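PDB 6LA0: glycoside hydrolase family 5 from Aspergillus oryzae, which acts as a rutinosidase, a family 5 glycoside hydrolase, and probably also removes glucose units from the non-reducing ends of beta-1,3-glucans. Local coordinates for residues R268-T271 against S272-P276. Numbering follows the deposited sequence.
Sequences RNVT and SETLP. With NAG (2-acetamido-2-deoxy-beta-D-glucopyranose), chain G.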
loop_
_atom_site.group_PDB
_atom_site.type_symbol
_atom_site.label_atom_id
_atom_site.label_comp_id
_atom_site.label_asym_id
_atom_site.label_seq_id
_atom_site.Cartn_x
_atom_site.Cartn_y
_atom_site.Cartn_z
ATOM N N ARG A 268 -9.139 5.165 -16.598
ATOM C CA ARG A 268 -9.060 4.449 -17.862
ATOM C C ARG A 268 -10.434 4.296 -18.502
ATOM O O ARG A 268 -11.444 4.126 -17.803
ATOM C CB ARG A 268 -8.419 3.080 -17.661
ATOM C CG ARG A 268 -6.907 3.173 -17.535
ATOM C CD ARG A 268 -6.347 2.004 -16.751
ATOM N NE ARG A 268 -6.398 0.769 -17.519
ATOM C CZ ARG A 268 -6.131 -0.430 -17.014
ATOM N NH1 ARG A 268 -5.786 -0.566 -15.731
ATOM N NH2 ARG A 268 -6.207 -1.489 -17.797
ATOM N N ASN A 269 -10.464 4.336 -19.835
ATOM C CA ASN A 269 -11.708 4.240 -20.593
ATOM C C ASN A 269 -12.266 2.824 -20.540
ATOM O O ASN A 269 -12.029 2.010 -21.438
ATOM C CB ASN A 269 -11.496 4.682 -22.044
ATOM C CG ASN A 269 -12.808 4.889 -22.798
ATOM O OD1 ASN A 269 -13.871 4.435 -22.363
ATOM N ND2 ASN A 269 -12.735 5.578 -23.938
ATOM N N VAL A 270 -13.049 2.555 -19.501
ATOM C CA VAL A 270 -13.624 1.246 -19.224
ATOM C C VAL A 270 -14.891 1.493 -18.415
ATOM O O VAL A 270 -15.031 2.535 -17.767
ATOM C CB VAL A 270 -12.596 0.338 -18.488
ATOM C CG1 VAL A 270 -12.186 0.939 -17.141
ATOM C CG2 VAL A 270 -13.108 -1.092 -18.324
ATOM N N THR A 271 -15.831 0.553 -18.479
ATOM C CA THR A 271 -17.106 0.651 -17.780
ATOM C C THR A 271 -17.246 -0.516 -16.817
ATOM O O THR A 271 -16.521 -1.512 -16.906
ATOM C CB THR A 271 -18.298 0.642 -18.752
ATOM O OG1 THR A 271 -18.330 -0.603 -19.459
ATOM C CG2 THR A 271 -18.186 1.777 -19.753
ATOM N N SER A 272 -18.192 -0.396 -15.886
ATOM C CA SER A 272 -18.464 -1.520 -14.992
ATOM C C SER A 272 -18.817 -2.782 -15.790
ATOM O O SER A 272 -18.398 -3.897 -15.441
ATOM C CB SER A 272 -19.590 -1.142 -14.021
ATOM O OG SER A 272 -19.106 -0.211 -13.057
ATOM N N GLU A 273 -19.558 -2.612 -16.888
ATOM C CA GLU A 273 -19.934 -3.738 -17.740
ATOM C C GLU A 273 -18.716 -4.488 -18.250
ATOM O O GLU A 273 -18.603 -5.707 -18.055
ATOM C CB GLU A 273 -20.756 -3.226 -18.911
ATOM C CG GLU A 273 -21.401 -4.409 -19.651
ATOM C CD GLU A 273 -20.962 -4.648 -21.103
ATOM O OE1 GLU A 273 -20.943 -3.694 -21.911
ATOM O OE2 GLU A 273 -20.819 -5.838 -21.455
ATOM N N THR A 274 -17.740 -3.756 -18.782
ATOM C CA THR A 274 -16.595 -4.343 -19.472
ATOM C C THR A 274 -15.388 -4.520 -18.569
ATOM O O THR A 274 -14.327 -4.957 -19.038
ATOM C CB THR A 274 -16.223 -3.475 -20.674
ATOM O OG1 THR A 274 -15.979 -2.140 -20.230
ATOM C CG2 THR A 274 -17.377 -3.467 -21.716
ATOM N N LEU A 275 -15.529 -4.184 -17.286
ATOM C CA LEU A 275 -14.378 -4.255 -16.396
ATOM C C LEU A 275 -13.772 -5.648 -16.275
ATOM O O LEU A 275 -12.533 -5.733 -16.242
ATOM C CB LEU A 275 -14.741 -3.715 -15.009
ATOM C CG LEU A 275 -13.593 -3.735 -14.006
ATOM C CD1 LEU A 275 -12.398 -2.897 -14.493
ATOM C CD2 LEU A 275 -14.119 -3.244 -12.664
ATOM N N PRO A 276 -14.535 -6.754 -16.193
ATOM C CA PRO A 276 -13.869 -8.056 -15.971
ATOM C C PRO A 276 -12.855 -8.421 -17.040
ATOM O O PRO A 276 -11.769 -8.918 -16.709
ATOM C CB PRO A 276 -15.039 -9.051 -15.944
ATOM C CG PRO A 276 -16.221 -8.220 -15.510
ATOM C CD PRO A 276 -16.009 -6.896 -16.172
HETATM C C1 NAG G . -13.914 5.807 -24.744
HETATM C C2 NAG G . -13.790 7.005 -25.694
HETATM C C3 NAG G . -15.049 7.133 -26.551
HETATM C C4 NAG G . -15.347 5.821 -27.264
HETATM C C5 NAG G . -15.419 4.677 -26.259
HETATM C C6 NAG G . -15.584 3.328 -26.915
HETATM C C7 NAG G . -12.699 9.181 -25.383
HETATM C C8 NAG G . -12.570 10.394 -24.508
HETATM N N2 NAG G . -13.546 8.237 -24.960
HETATM O O3 NAG G . -14.878 8.181 -27.502
HETATM O O4 NAG G . -16.586 5.898 -27.964
HETATM O O5 NAG G . -14.202 4.616 -25.502
HETATM O O6 NAG G . -14.716 2.367 -26.328
HETATM O O7 NAG G . -12.066 9.063 -26.424
HETATM O O HOH W 1 -19.776 -0.509 -21.652
#
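Two threonine hydroxyls meet where the chain turns into a helix: T271 OG1 and T274 OG1 are hydrogen-bonded at 2.9 Å, and either could be the donor. Each oxygen sits between its own backbone N and carbonyl carbon (chi1 63° in T271, 56° in T274), which swings both hydroxyls over the backbone of the turn and lets the two side chains meet at an angle. T271 OG1 has a second partner, a water at 2.6 Å that also gives a weak bond to E273 OE1; this lightly ties the exposed carboxylate back to the turn. T271 also closes the turn through its backbone, its carbonyl accepting a weak bond from T274 N at 3.2 Å, with an N-H...O angle of only 121°. S272 and E273, the two middle residues of this turn, have helical backbone angles, and the helix proper begins at L275.

On the inner side, V270 CG2 lies anti to the backbone N and rests 3.6 Å from T274 OG1, the two side chains running past each other in opposite directions. The same methyl reaches the apolar L275, with 4.3 Å from V270 CG2 to L275 CD1. Both residues also pack on Y265 and T303, so this small apolar patch faces the neighbouring strands. S272 OG turns off to S308 N.

N269 carries an N-acetylglucosamine, its ND2 joined to C1 of the sugar at 1.4 Å. T271 is therefore the threonine of an N-X-T glycosylation sequon, and its hydroxyl is engaged in the turn. The loop through R268-T274 leads from strand 257-265 into helix 275-285, which in turn leads to the parallel strand 294-303: a beta-alpha-beta crossover of the TIM barrel, the catalytic fold of glycoside hydrolase family 5.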